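Local structure of dipeptidase AC. Metallo peptidase. MEROPS family M19 (Rhodobacter sphaeroides, 3LY0) at residues Leu20-Ala25 with Ala64-His69; Thr29-Gly34 with Leu103-Arg108; Glu71-Met74 with Glu80-Leu83; Val165-Thr170 with His174-Arg179. The protein probably hydrolyses dipeptides as a zinc-dependent metallodipeptidase, here caught with two zinc ions and a phosphinate mimic of L-Ala-D-Ala. All coordinates share one frame; numbering follows the deposited sequence.

Contact 1: residues Leu20-Ala25 with Ala64-His69. With LY0 ((2R)-3-[(R)-[(1R)-1-aminoethyl](hydroxy)phosphoryl]-2-methylpropanoic acid), chain C.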
loop_
_atom_site.group_PDB
_atom_site.type_symbol
_atom_site.label_atom_id
_atom_site.label_comp_id
_atom_site.label_asym_id
_atom_site.label_seq_id
_atom_site.Cartn_x
_atom_site.Cartn_y
_atom_site.Cartn_z
ATOM N N LEU A 20 15.324 -5.544 -2.375
ATOM C CA LEU A 20 16.649 -5.200 -1.875
ATOM C C LEU A 20 16.997 -6.028 -0.642
ATOM O O LEU A 20 18.146 -6.438 -0.470
ATOM C CB LEU A 20 16.764 -3.696 -1.597
ATOM C CG LEU A 20 16.498 -2.825 -2.834
ATOM C CD1 LEU A 20 16.760 -1.357 -2.559
ATOM C CD2 LEU A 20 17.316 -3.303 -4.050
ATOM N N LEU A 21 16.004 -6.285 0.204
ATOM C CA LEU A 21 16.191 -7.154 1.366
ATOM C C LEU A 21 16.666 -8.530 0.921
ATOM O O LEU A 21 17.541 -9.129 1.552
ATOM C CB LEU A 21 14.886 -7.304 2.160
ATOM C CG LEU A 21 14.995 -8.114 3.464
ATOM C CD1 LEU A 21 15.801 -7.364 4.512
ATOM C CD2 LEU A 21 13.617 -8.492 4.013
ATOM N N ARG A 22 16.089 -9.021 -0.170
ATOM C CA ARG A 22 16.350 -10.387 -0.622
ATOM C C ARG A 22 17.659 -10.555 -1.389
ATOM O O ARG A 22 18.177 -11.664 -1.487
ATOM C CB ARG A 22 15.164 -10.920 -1.431
ATOM C CG ARG A 22 13.958 -11.207 -0.548
ATOM C CD ARG A 22 12.706 -11.535 -1.330
ATOM N NE ARG A 22 11.700 -12.124 -0.446
ATOM C CZ ARG A 22 10.510 -12.564 -0.840
ATOM N NH1 ARG A 22 10.161 -12.485 -2.115
ATOM N NH2 ARG A 22 9.673 -13.094 0.046
ATOM N N ASN A 23 18.199 -9.463 -1.920
ATOM C CA ASN A 23 19.472 -9.525 -2.644
ATOM C C ASN A 23 20.272 -8.236 -2.463
ATOM O O ASN A 23 20.492 -7.495 -3.418
ATOM C CB ASN A 23 19.242 -9.812 -4.131
ATOM C CG ASN A 23 20.529 -10.165 -4.874
ATOM O OD1 ASN A 23 21.629 -10.116 -4.314
ATOM N ND2 ASN A 23 20.392 -10.517 -6.149
ATOM N N PRO A 24 20.692 -7.954 -1.224
ATOM C CA PRO A 24 21.352 -6.673 -0.963
ATOM C C PRO A 24 22.662 -6.509 -1.732
ATOM O O PRO A 24 23.039 -5.391 -2.078
ATOM C CB PRO A 24 21.609 -6.710 0.555
ATOM C CG PRO A 24 21.562 -8.163 0.920
ATOM C CD PRO A 24 20.561 -8.774 -0.006
ATOM N N ALA A 25 23.342 -7.620 -2.001
ATOM C CA ALA A 25 24.617 -7.570 -2.706
ATOM C C ALA A 25 24.462 -6.997 -4.111
ATOM O O ALA A 25 25.389 -6.386 -4.640
ATOM C CB ALA A 25 25.247 -8.957 -2.767
ATOM N N ALA A 64 7.070 -17.099 3.707
ATOM C CA ALA A 64 6.793 -15.767 3.174
ATOM C C ALA A 64 5.489 -15.749 2.378
ATOM O O ALA A 64 4.961 -16.800 2.000
ATOM C CB ALA A 64 7.949 -15.283 2.324
ATOM N N HIS A 65 4.970 -14.547 2.132
ATOM C CA HIS A 65 3.697 -14.372 1.430
ATOM C C HIS A 65 3.687 -15.040 0.062
ATOM O O HIS A 65 2.634 -15.460 -0.419
ATOM C CB HIS A 65 3.413 -12.885 1.236
ATOM C CG HIS A 65 4.360 -12.223 0.287
ATOM N ND1 HIS A 65 5.636 -11.853 0.649
ATOM C CD2 HIS A 65 4.223 -11.881 -1.017
ATOM C CE1 HIS A 65 6.244 -11.308 -0.391
ATOM N NE2 HIS A 65 5.407 -11.309 -1.413
ATOM N N ASP A 66 4.852 -15.131 -0.572
ATOM C CA ASP A 66 4.938 -15.734 -1.898
ATOM C C ASP A 66 5.482 -17.165 -1.876
ATOM O O ASP A 66 5.943 -17.674 -2.896
ATOM C CB ASP A 66 5.758 -14.859 -2.851
ATOM C CG ASP A 66 7.141 -14.539 -2.310
ATOM O OD1 ASP A 66 7.410 -14.842 -1.125
ATOM O OD2 ASP A 66 7.956 -13.983 -3.078
ATOM N N ALA A 67 5.418 -17.809 -0.715
ATOM C CA ALA A 67 5.746 -19.230 -0.628
ATOM C C ALA A 67 4.884 -20.006 -1.628
ATOM O O ALA A 67 3.730 -19.648 -1.878
ATOM C CB ALA A 67 5.530 -19.742 0.780
ATOM N N ALA A 68 5.450 -21.061 -2.206
ATOM C CA ALA A 68 4.785 -21.811 -3.267
ATOM C C ALA A 68 3.409 -22.324 -2.858
ATOM O O ALA A 68 2.463 -22.274 -3.646
ATOM C CB ALA A 68 5.668 -22.967 -3.734
ATOM N N HIS A 69 3.285 -22.822 -1.633
ATOM C CA HIS A 69 2.005 -23.379 -1.205
ATOM C C HIS A 69 0.909 -22.312 -1.110
ATOM O O HIS A 69 -0.251 -22.586 -1.394
ATOM C CB HIS A 69 2.129 -24.216 0.083
ATOM C CG HIS A 69 2.831 -23.524 1.211
ATOM N ND1 HIS A 69 4.156 -23.153 1.147
ATOM C CD2 HIS A 69 2.402 -23.174 2.447
ATOM C CE1 HIS A 69 4.508 -22.582 2.288
ATOM N NE2 HIS A 69 3.462 -22.586 3.095
HETATM P P LY0 C . 1.495 -7.250 0.360
HETATM C C1 LY0 C . 3.345 -9.255 0.961
HETATM N N1 LY0 C . 3.958 -6.886 1.361
HETATM C C2 LY0 C . 3.225 -7.813 0.516
HETATM C C4 LY0 C . 0.654 -8.150 -1.002
HETATM C C5 LY0 C . -0.694 -8.722 -0.660
HETATM C C6 LY0 C . -1.584 -7.740 0.052
HETATM C C7 LY0 C . -1.361 -9.469 -1.787
HETATM O O31 LY0 C . 1.577 -5.765 0.096
HETATM O O32 LY0 C . 0.767 -7.470 1.728
HETATM O O61 LY0 C . -2.703 -8.194 0.668
HETATM O O62 LY0 C . -1.301 -6.532 0.117
#
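Arg22 sends CG away from its own carbonyl carbon (chi1 -71°) and then runs extended from CG to NE, carrying its guanidinium from helix 16-22 to Asp66. The aspartate comes from the opposite direction, its CG held between backbone N and carbonyl carbon (chi1 55°). The two flat groups lie nearly coplanar, 9° apart, and meet end-on: Arg22 NH1 binds Asp66 OD2 at 2.8 Å, and Arg22 NH2 binds Asp66 OD1 at 3.1 Å. Both oxygens are approached on their syn sides, the usual geometry of a bidentate salt bridge, though somewhat out of the carboxylate plane. Arginine suits the place because it combines a long reach with two parallel N-H groups. Beside the pair, the methyl of Ala64 touches the guanidinium edge, Ala64 CB lying 3.6 Å from Arg22 NH2. Ala64 to Ala67 form a type I turn, which sets His65 and Asp66 next to each other just before helix 68-75. His65 belongs to the inhibitor pocket: LY0 C1, a methyl, sits over one face of its ring, toward the rim at His65 CG, 3.2 Å away, while Asp66 OD1 lies beyond the opposite face. The hydroxyl of Tyr58 hydrogen-bonds to His65 ND1, which should limit rotation of the imidazole. The two-bond salt bridge ties the turn 64-67 to Arg22 at the protein surface, while the adjoining histidine presents a ring face to the ligand's alanine-like methyl.

Contact 2: residues Thr29-Gly34 with Leu103-Arg108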
loop_
_atom_site.group_PDB
_atom_site.type_symbol
_atom_site.label_atom_id
_atom_site.label_comp_id
_atom_site.label_asym_id
_atom_site.label_seq_id
_atom_site.Cartn_x
_atom_site.Cartn_y
_atom_site.Cartn_z
ATOM N N THR A 29 22.634 -2.592 -9.023
ATOM C CA THR A 29 22.052 -2.959 -10.306
ATOM C C THR A 29 20.527 -2.986 -10.237
ATOM O O THR A 29 19.854 -2.419 -11.095
ATOM C CB THR A 29 22.586 -4.314 -10.788
ATOM O OG1 THR A 29 24.002 -4.207 -10.993
ATOM C CG2 THR A 29 21.915 -4.721 -12.094
ATOM N N ILE A 30 19.985 -3.636 -9.211
ATOM C CA ILE A 30 18.535 -3.779 -9.101
ATOM C C ILE A 30 17.842 -2.417 -9.152
ATOM O O ILE A 30 16.869 -2.235 -9.868
ATOM C CB ILE A 30 18.127 -4.541 -7.821
ATOM C CG1 ILE A 30 18.615 -5.992 -7.891
ATOM C CG2 ILE A 30 16.609 -4.501 -7.625
ATOM C CD1 ILE A 30 18.482 -6.737 -6.576
ATOM N N TRP A 31 18.355 -1.462 -8.390
ATOM C CA TRP A 31 17.744 -0.139 -8.292
ATOM C C TRP A 31 18.082 0.764 -9.473
ATOM O O TRP A 31 17.193 1.346 -10.084
ATOM C CB TRP A 31 18.192 0.501 -6.973
ATOM C CG TRP A 31 17.870 1.969 -6.733
ATOM C CD1 TRP A 31 18.729 2.906 -6.234
ATOM C CD2 TRP A 31 16.622 2.644 -6.942
ATOM N NE1 TRP A 31 18.097 4.124 -6.123
ATOM C CE2 TRP A 31 16.801 3.986 -6.545
ATOM C CE3 TRP A 31 15.369 2.245 -7.418
ATOM C CZ2 TRP A 31 15.778 4.929 -6.616
ATOM C CZ3 TRP A 31 14.356 3.187 -7.486
ATOM C CH2 TRP A 31 14.566 4.515 -7.096
ATOM N N LEU A 32 19.367 0.891 -9.790
ATOM C CA LEU A 32 19.772 1.876 -10.786
ATOM C C LEU A 32 19.624 1.405 -12.234
ATOM O O LEU A 32 19.489 2.224 -13.133
ATOM C CB LEU A 32 21.203 2.339 -10.522
ATOM C CG LEU A 32 21.403 2.992 -9.152
ATOM C CD1 LEU A 32 22.857 3.378 -8.990
ATOM C CD2 LEU A 32 20.495 4.209 -9.003
ATOM N N LYS A 33 19.653 0.095 -12.446
ATOM C CA LYS A 33 19.569 -0.454 -13.799
ATOM C C LYS A 33 18.348 -1.339 -14.025
ATOM O O LYS A 33 17.853 -1.453 -15.148
ATOM C CB LYS A 33 20.829 -1.265 -14.106
ATOM C CG LYS A 33 22.105 -0.440 -14.133
ATOM C CD LYS A 33 23.305 -1.292 -14.507
ATOM C CE LYS A 33 24.557 -0.444 -14.653
ATOM N NZ LYS A 33 25.745 -1.283 -14.985
ATOM N N GLY A 34 17.866 -1.971 -12.962
ATOM C CA GLY A 34 16.903 -3.046 -13.095
ATOM C C GLY A 34 17.681 -4.339 -13.266
ATOM O O GLY A 34 18.829 -4.314 -13.724
ATOM N N LEU A 103 16.282 2.059 1.845
ATOM C CA LEU A 103 15.529 3.191 1.321
ATOM C C LEU A 103 16.410 4.441 1.320
ATOM O O LEU A 103 16.452 5.185 0.342
ATOM C CB LEU A 103 14.255 3.422 2.134
ATOM C CG LEU A 103 13.323 4.527 1.646
ATOM C CD1 LEU A 103 12.798 4.199 0.256
ATOM C CD2 LEU A 103 12.171 4.744 2.613
ATOM N N LEU A 104 17.124 4.677 2.419
ATOM C CA LEU A 104 18.027 5.825 2.472
ATOM C C LEU A 104 19.150 5.650 1.462
ATOM O O LEU A 104 19.554 6.616 0.786
ATOM C CB LEU A 104 18.603 6.051 3.873
ATOM C CG LEU A 104 17.659 6.593 4.942
ATOM C CD1 LEU A 104 18.457 7.041 6.159
ATOM C CD2 LEU A 104 16.813 7.733 4.405
ATOM N N TRP A 105 19.669 4.432 1.367
ATOM C CA TRP A 105 20.683 4.136 0.362
ATOM C C TRP A 105 20.202 4.467 -1.058
ATOM O O TRP A 105 20.960 5.017 -1.851
ATOM C CB TRP A 105 21.166 2.683 0.448
ATOM C CG TRP A 105 21.983 2.351 -0.739
ATOM C CD1 TRP A 105 23.310 2.611 -0.913
ATOM C CD2 TRP A 105 21.520 1.773 -1.964
ATOM N NE1 TRP A 105 23.707 2.206 -2.164
ATOM C CE2 TRP A 105 22.627 1.688 -2.829
ATOM C CE3 TRP A 105 20.277 1.301 -2.407
ATOM C CZ2 TRP A 105 22.534 1.153 -4.115
ATOM C CZ3 TRP A 105 20.184 0.766 -3.688
ATOM C CH2 TRP A 105 21.306 0.700 -4.527
ATOM N N MET A 106 18.950 4.132 -1.380
ATOM C CA MET A 106 18.407 4.415 -2.712
ATOM C C MET A 106 18.550 5.895 -3.064
ATOM O O MET A 106 18.873 6.264 -4.199
ATOM C CB MET A 106 16.926 4.008 -2.805
ATOM C CG MET A 106 16.660 2.513 -2.887
ATOM S SD MET A 106 14.895 2.048 -2.592
ATOM C CE MET A 106 14.041 2.988 -3.895
ATOM N N GLU A 107 18.287 6.745 -2.085
ATOM C CA GLU A 107 18.402 8.183 -2.267
ATOM C C GLU A 107 19.862 8.615 -2.440
ATOM O O GLU A 107 20.167 9.454 -3.289
ATOM C CB GLU A 107 17.750 8.877 -1.074
ATOM C CG GLU A 107 17.749 10.386 -1.100
ATOM C CD GLU A 107 16.995 10.939 0.094
ATOM O OE1 GLU A 107 17.189 10.401 1.208
ATOM O OE2 GLU A 107 16.208 11.886 -0.070
ATOM N N ARG A 108 20.767 8.053 -1.650
ATOM C CA ARG A 108 22.183 8.372 -1.823
ATOM C C ARG A 108 22.648 7.970 -3.210
ATOM O O ARG A 108 23.292 8.750 -3.909
ATOM C CB ARG A 108 23.036 7.688 -0.756
ATOM C CG ARG A 108 22.722 8.191 0.646
ATOM C CD ARG A 108 23.802 7.829 1.667
ATOM N NE ARG A 108 24.047 6.394 1.768
ATOM C CZ ARG A 108 23.306 5.559 2.487
ATOM N NH1 ARG A 108 22.275 6.027 3.184
ATOM N NH2 ARG A 108 23.602 4.268 2.523
#
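Trp31 lays one face of its indole against Met106, whose terminal methyl sits almost squarely over the six-membered ring: Met106 CE is 3.5 Å from the ring centroid and 10° off the normal, a CH-pi contact. A bend at chi3 (58°) turns that methyl back onto the ring, and Met106 SD stands higher above the same face, 4.7 Å from the centroid, making this a Met-aromatic pair. A flexible, polarisable thioether suits the broad aromatic surface. The indole also has a polar use here. Trp31 NE1 donates to the backbone oxygen Met106 O at 3.0 Å, tilted from both the ring plane and the carbonyl plane, so a buried N-H is satisfied by the neighbouring helix. In the TIM-barrel-type fold of the M19 family, this joins the short helix 27-32 to the long helix 89-109 on the outside of the sheet, well away from the zinc ions. Trp105 adds an aromatic partner from the same helix, sliding past Trp31 obliquely with planes at 61° and with Trp105 CZ3 3.6 Å from Trp31 CD1. Arg27 makes a cation-pi contact with Trp105. Phe114 of strand 114-116 meets Trp31 edge-to-face and also touches Met106, while Leu42 and Met45 of helix 42-48 pack on the Trp31 side chain.

Contact 3: residues Glu71-Met74 with Glu80-Leu83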
loop_
_atom_site.group_PDB
_atom_site.type_symbol
_atom_site.label_atom_id
_atom_site.label_comp_id
_atom_site.label_asym_id
_atom_site.label_seq_id
_atom_site.Cartn_x
_atom_site.Cartn_y
_atom_site.Cartn_z
ATOM N N GLU A 71 0.829 -19.411 -2.967
ATOM C CA GLU A 71 0.501 -19.030 -4.333
ATOM C C GLU A 71 -0.452 -20.047 -4.944
ATOM O O GLU A 71 -1.448 -19.678 -5.556
ATOM C CB GLU A 71 1.765 -18.877 -5.178
ATOM C CG GLU A 71 2.583 -17.652 -4.794
ATOM C CD GLU A 71 3.818 -17.471 -5.649
ATOM O OE1 GLU A 71 4.234 -18.449 -6.308
ATOM O OE2 GLU A 71 4.377 -16.349 -5.655
ATOM N N ALA A 72 -0.156 -21.330 -4.758
ATOM C CA ALA A 72 -1.008 -22.381 -5.306
ATOM C C ALA A 72 -2.427 -22.324 -4.747
ATOM O O ALA A 72 -3.398 -22.508 -5.476
ATOM C CB ALA A 72 -0.393 -23.755 -5.064
ATOM N N MET A 73 -2.547 -22.078 -3.448
ATOM C CA MET A 73 -3.864 -21.987 -2.831
ATOM C C MET A 73 -4.655 -20.816 -3.398
ATOM O O MET A 73 -5.840 -20.942 -3.705
ATOM C CB MET A 73 -3.738 -21.836 -1.317
ATOM C CG MET A 73 -3.147 -23.044 -0.630
ATOM S SD MET A 73 -2.948 -22.757 1.132
ATOM C CE MET A 73 -4.630 -22.449 1.598
ATOM N N MET A 74 -3.993 -19.674 -3.541
ATOM C CA MET A 74 -4.658 -18.483 -4.058
ATOM C C MET A 74 -5.014 -18.600 -5.547
ATOM O O MET A 74 -5.815 -17.817 -6.057
ATOM C CB MET A 74 -3.823 -17.224 -3.762
ATOM C CG MET A 74 -3.823 -16.816 -2.271
ATOM S SD MET A 74 -2.804 -15.369 -1.837
ATOM C CE MET A 74 -1.325 -15.834 -2.713
ATOM N N GLU A 80 -8.468 -20.265 2.026
ATOM C CA GLU A 80 -8.259 -19.629 3.319
ATOM C C GLU A 80 -6.825 -19.929 3.705
ATOM O O GLU A 80 -6.474 -21.089 3.895
ATOM C CB GLU A 80 -9.134 -20.264 4.393
ATOM C CG GLU A 80 -10.622 -20.035 4.306
ATOM C CD GLU A 80 -11.305 -20.468 5.591
ATOM O OE1 GLU A 80 -10.813 -20.095 6.674
ATOM O OE2 GLU A 80 -12.319 -21.193 5.528
ATOM N N LEU A 81 -5.995 -18.902 3.825
ATOM C CA LEU A 81 -4.622 -19.103 4.254
ATOM C C LEU A 81 -4.519 -18.917 5.758
ATOM O O LEU A 81 -5.159 -18.038 6.322
ATOM C CB LEU A 81 -3.678 -18.133 3.548
ATOM C CG LEU A 81 -3.204 -18.527 2.147
ATOM C CD1 LEU A 81 -4.369 -18.931 1.246
ATOM C CD2 LEU A 81 -2.347 -17.413 1.520
ATOM N N PRO A 82 -3.720 -19.765 6.417
ATOM C CA PRO A 82 -3.521 -19.665 7.863
ATOM C C PRO A 82 -2.779 -18.380 8.216
ATOM O O PRO A 82 -1.949 -17.933 7.431
ATOM C CB PRO A 82 -2.620 -20.869 8.170
ATOM C CG PRO A 82 -2.774 -21.791 7.001
ATOM C CD PRO A 82 -2.968 -20.885 5.831
ATOM N N LEU A 83 -3.072 -17.798 9.372
ATOM C CA LEU A 83 -2.299 -16.647 9.849
ATOM C C LEU A 83 -0.967 -17.130 10.408
ATOM O O LEU A 83 -0.924 -18.120 11.142
ATOM C CB LEU A 83 -3.065 -15.903 10.941
ATOM C CG LEU A 83 -4.310 -15.137 10.494
ATOM C CD1 LEU A 83 -5.195 -14.781 11.696
ATOM C CD2 LEU A 83 -3.909 -13.886 9.708
#
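Leu81 pushes its two methyls toward a pair of consecutive methionines on helix 68-75, with CD1 mainly against Met73 and CD2 against Met74. The closer half belongs to Met73: the two side chains slide past each other in opposite directions, and Leu81 CD1 comes within 3.5 Å of Met73 CE and 3.9 Å of Met73 CB. A bend at chi3 (60°) swings the Met73 methyl across to the loop, where Met73 CE also lies 3.2 Å from the backbone oxygen Glu80 O. The other half is looser. Met74 crosses Leu81 at about a right angle, with Met74 SD 4.0 Å from Leu81 CD2; the nearest atoms of the Met74 side chain and the inhibitor are about 6 Å apart. No hydrogen bond joins the segments, so the match rests on shape and on apolar surface; unbranched, bendable methionines suit it, because they can fit themselves around the forked end of a buried leucine. Toward solvent the character changes. Glu80 is exposed, and the bond leaving its CA points away from the helix; its carboxylate forms a salt bridge with Arg179, and Pro82 next to Leu81 is exposed too. The contact thus folds the loop that follows strand 79-80 back onto helix 68-75, beside the two-stranded antiparallel pairing of 79-80 with 179-180.

Contact 4: residues Val165-Thr170 with His174-Arg179. With LY0 ((2R)-3-[(R)-[(1R)-1-aminoethyl](hydroxy)phosphoryl]-2-methylpropanoic acid), chain C.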
loop_
_atom_site.group_PDB
_atom_site.type_symbol
_atom_site.label_atom_id
_atom_site.label_comp_id
_atom_site.label_asym_id
_atom_site.label_seq_id
_atom_site.Cartn_x
_atom_site.Cartn_y
_atom_site.Cartn_z
ATOM N N VAL A 165 -1.060 -3.376 11.355
ATOM C CA VAL A 165 -0.897 -4.795 11.094
ATOM C C VAL A 165 -0.724 -5.115 9.617
ATOM O O VAL A 165 -1.199 -4.384 8.742
ATOM C CB VAL A 165 -2.095 -5.620 11.621
ATOM C CG1 VAL A 165 -2.336 -5.347 13.103
ATOM C CG2 VAL A 165 -3.367 -5.354 10.783
ATOM N N TRP A 166 -0.035 -6.223 9.360
ATOM C CA TRP A 166 -0.088 -6.911 8.088
ATOM C C TRP A 166 -1.132 -8.021 8.313
ATOM O O TRP A 166 -1.915 -7.937 9.269
ATOM C CB TRP A 166 1.303 -7.447 7.716
ATOM C CG TRP A 166 1.332 -8.105 6.390
ATOM C CD1 TRP A 166 1.107 -7.512 5.171
ATOM C CD2 TRP A 166 1.585 -9.488 6.125
ATOM N NE1 TRP A 166 1.198 -8.451 4.171
ATOM C CE2 TRP A 166 1.479 -9.672 4.727
ATOM C CE3 TRP A 166 1.869 -10.596 6.931
ATOM C CZ2 TRP A 166 1.665 -10.912 4.118
ATOM C CZ3 TRP A 166 2.044 -11.838 6.315
ATOM C CH2 TRP A 166 1.943 -11.981 4.926
ATOM N N SER A 167 -1.158 -9.041 7.461
ATOM C CA SER A 167 -2.108 -10.143 7.651
ATOM C C SER A 167 -1.520 -11.164 8.636
ATOM O O SER A 167 -1.190 -12.297 8.269
ATOM C CB SER A 167 -2.468 -10.761 6.302
ATOM O OG SER A 167 -3.395 -9.931 5.602
ATOM N N ARG A 168 -1.380 -10.727 9.891
ATOM C CA ARG A 168 -0.628 -11.456 10.908
ATOM C C ARG A 168 -0.820 -10.707 12.222
ATOM O O ARG A 168 -0.859 -9.483 12.224
ATOM C CB ARG A 168 0.851 -11.473 10.502
ATOM C CG ARG A 168 1.805 -12.135 11.488
ATOM C CD ARG A 168 3.219 -12.143 10.909
ATOM N NE ARG A 168 3.677 -10.781 10.630
ATOM C CZ ARG A 168 4.478 -10.437 9.631
ATOM N NH1 ARG A 168 4.944 -11.348 8.789
ATOM N NH2 ARG A 168 4.816 -9.160 9.481
ATOM N N PRO A 169 -0.980 -11.434 13.342
ATOM C CA PRO A 169 -1.248 -10.735 14.604
ATOM C C PRO A 169 -0.051 -9.906 15.074
ATOM O O PRO A 169 1.090 -10.310 14.844
ATOM C CB PRO A 169 -1.515 -11.888 15.585
ATOM C CG PRO A 169 -0.807 -13.064 14.993
ATOM C CD PRO A 169 -0.992 -12.899 13.504
ATOM N N THR A 170 -0.320 -8.776 15.723
ATOM C CA THR A 170 0.733 -7.968 16.338
ATOM C C THR A 170 0.302 -7.606 17.756
ATOM O O THR A 170 -0.828 -7.898 18.151
ATOM C CB THR A 170 0.972 -6.653 15.576
ATOM O OG1 THR A 170 -0.124 -5.758 15.802
ATOM C CG2 THR A 170 1.157 -6.903 14.080
ATOM N N HIS A 174 -5.113 -7.052 15.034
ATOM C CA HIS A 174 -5.220 -8.226 14.187
ATOM C C HIS A 174 -5.527 -7.908 12.740
ATOM O O HIS A 174 -6.392 -7.085 12.444
ATOM C CB HIS A 174 -6.281 -9.166 14.760
ATOM C CG HIS A 174 -5.997 -9.567 16.171
ATOM N ND1 HIS A 174 -5.181 -10.629 16.484
ATOM C CD2 HIS A 174 -6.364 -9.009 17.347
ATOM C CE1 HIS A 174 -5.079 -10.727 17.799
ATOM N NE2 HIS A 174 -5.788 -9.756 18.346
ATOM N N GLY A 175 -4.788 -8.564 11.853
ATOM C CA GLY A 175 -4.995 -8.441 10.419
ATOM C C GLY A 175 -5.842 -9.573 9.867
ATOM O O GLY A 175 -5.997 -10.635 10.490
ATOM N N VAL A 176 -6.388 -9.368 8.676
ATOM C CA VAL A 176 -7.219 -10.397 8.075
ATOM C C VAL A 176 -6.351 -11.507 7.523
ATOM O O VAL A 176 -5.281 -11.257 6.983
ATOM C CB VAL A 176 -8.113 -9.850 6.921
ATOM C CG1 VAL A 176 -9.093 -8.816 7.434
ATOM C CG2 VAL A 176 -7.270 -9.313 5.747
ATOM N N PRO A 177 -6.807 -12.755 7.647
ATOM C CA PRO A 177 -6.167 -13.800 6.854
ATOM C C PRO A 177 -6.560 -13.616 5.399
ATOM O O PRO A 177 -7.594 -12.992 5.126
ATOM C CB PRO A 177 -6.809 -15.079 7.398
ATOM C CG PRO A 177 -8.170 -14.626 7.854
ATOM C CD PRO A 177 -7.943 -13.264 8.439
ATOM N N PHE A 178 -5.759 -14.133 4.477
ATOM C CA PHE A 178 -6.130 -14.112 3.066
ATOM C C PHE A 178 -7.156 -15.195 2.802
ATOM O O PHE A 178 -6.863 -16.382 2.951
ATOM C CB PHE A 178 -4.906 -14.335 2.188
ATOM C CG PHE A 178 -3.877 -13.266 2.326
ATOM C CD1 PHE A 178 -4.049 -12.042 1.695
ATOM C CD2 PHE A 178 -2.749 -13.469 3.105
ATOM C CE1 PHE A 178 -3.107 -11.043 1.829
ATOM C CE2 PHE A 178 -1.800 -12.476 3.238
ATOM C CZ PHE A 178 -1.979 -11.258 2.601
ATOM N N ARG A 179 -8.362 -14.787 2.416
ATOM C CA ARG A 179 -9.441 -15.737 2.189
ATOM C C ARG A 179 -10.359 -15.228 1.088
ATOM O O ARG A 179 -10.546 -14.027 0.927
ATOM C CB ARG A 179 -10.224 -15.922 3.489
ATOM C CG ARG A 179 -11.535 -16.657 3.383
ATOM C CD ARG A 179 -12.215 -16.660 4.746
ATOM N NE ARG A 179 -11.364 -17.294 5.749
ATOM C CZ ARG A 179 -11.184 -16.861 6.995
ATOM N NH1 ARG A 179 -11.805 -15.776 7.441
ATOM N NH2 ARG A 179 -10.387 -17.530 7.810
HETATM P P LY0 C . 1.495 -7.250 0.360
HETATM C C1 LY0 C . 3.345 -9.255 0.961
HETATM N N1 LY0 C . 3.958 -6.886 1.361
HETATM C C2 LY0 C . 3.225 -7.813 0.516
HETATM C C4 LY0 C . 0.654 -8.150 -1.002
HETATM C C5 LY0 C . -0.694 -8.722 -0.660
HETATM C C6 LY0 C . -1.584 -7.740 0.052
HETATM C C7 LY0 C . -1.361 -9.469 -1.787
HETATM O O31 LY0 C . 1.577 -5.765 0.096
HETATM O O32 LY0 C . 0.767 -7.470 1.728
HETATM O O61 LY0 C . -2.703 -8.194 0.668
HETATM O O62 LY0 C . -1.301 -6.532 0.117
#
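The loop between strands 159-163 and 179-180 doubles back on itself here and forms one wall of the inhibitor pocket, to which Trp166 and Phe178 both belong. Trp166 NE1 donates to the phosphinate oxygen LY0 O32 at 2.7 Å, in the ring plane and fairly straight (161°). Phe178 stands across the indole as an offset edge-to-face pair, its edge toward the tryptophan face, with planes at 61° and Phe178 CE2 3.9 Å from Trp166 CZ2. The phenyl edge also approaches the inhibitor carboxylate, Phe178 CE1 lying 3.1 Å from LY0 O61. Ser167, the centre of an inverse gamma turn, lies beside both rings, its CB over the Trp166 face and its OG over one face of Phe178. Its hydroxyl donates to the backbone oxygen Val176 O at 2.7 Å, close to the C=O axis. At Gly175 the two arms of the loop press together: Gly175 CA makes a C-H...O contact with Trp166 O at 3.3 Å, and Val165 CG2 packs on the same carbon; glycine suits this place, since the backbones come this close only where there is no CB. Ser167 OG is also hydrogen-bonded to ND1 of His212, a zinc ligand. With its proton given to Val176 O, the serine can accept from this imidazole, which is consistent with a second-shell group that orients the histidine toward its metal.

In the fold
Contacts 1, 3 and 4 gather near the inhibitor, whereas contact 2 lies on the outer helices, its nearest atoms about 17 Å from those of contacts 3 and 4. Contacts 1 and 2 cross along the chain and are joined by consecutive helices 16-22 and 27-32, with Leu20 packing on Ile30 and Met106. Helix 68-75 serves both contacts 1 and 3, which follow in series. Contact 4 comes last in sequence but lies beside contact 3, centres about 13 Å apart, the two coupled through the short antiparallel strands 79-80 and 179-180. His65 of contact 1 touches Trp166 of contact 4, so loops far apart in the sequence close round one ligand.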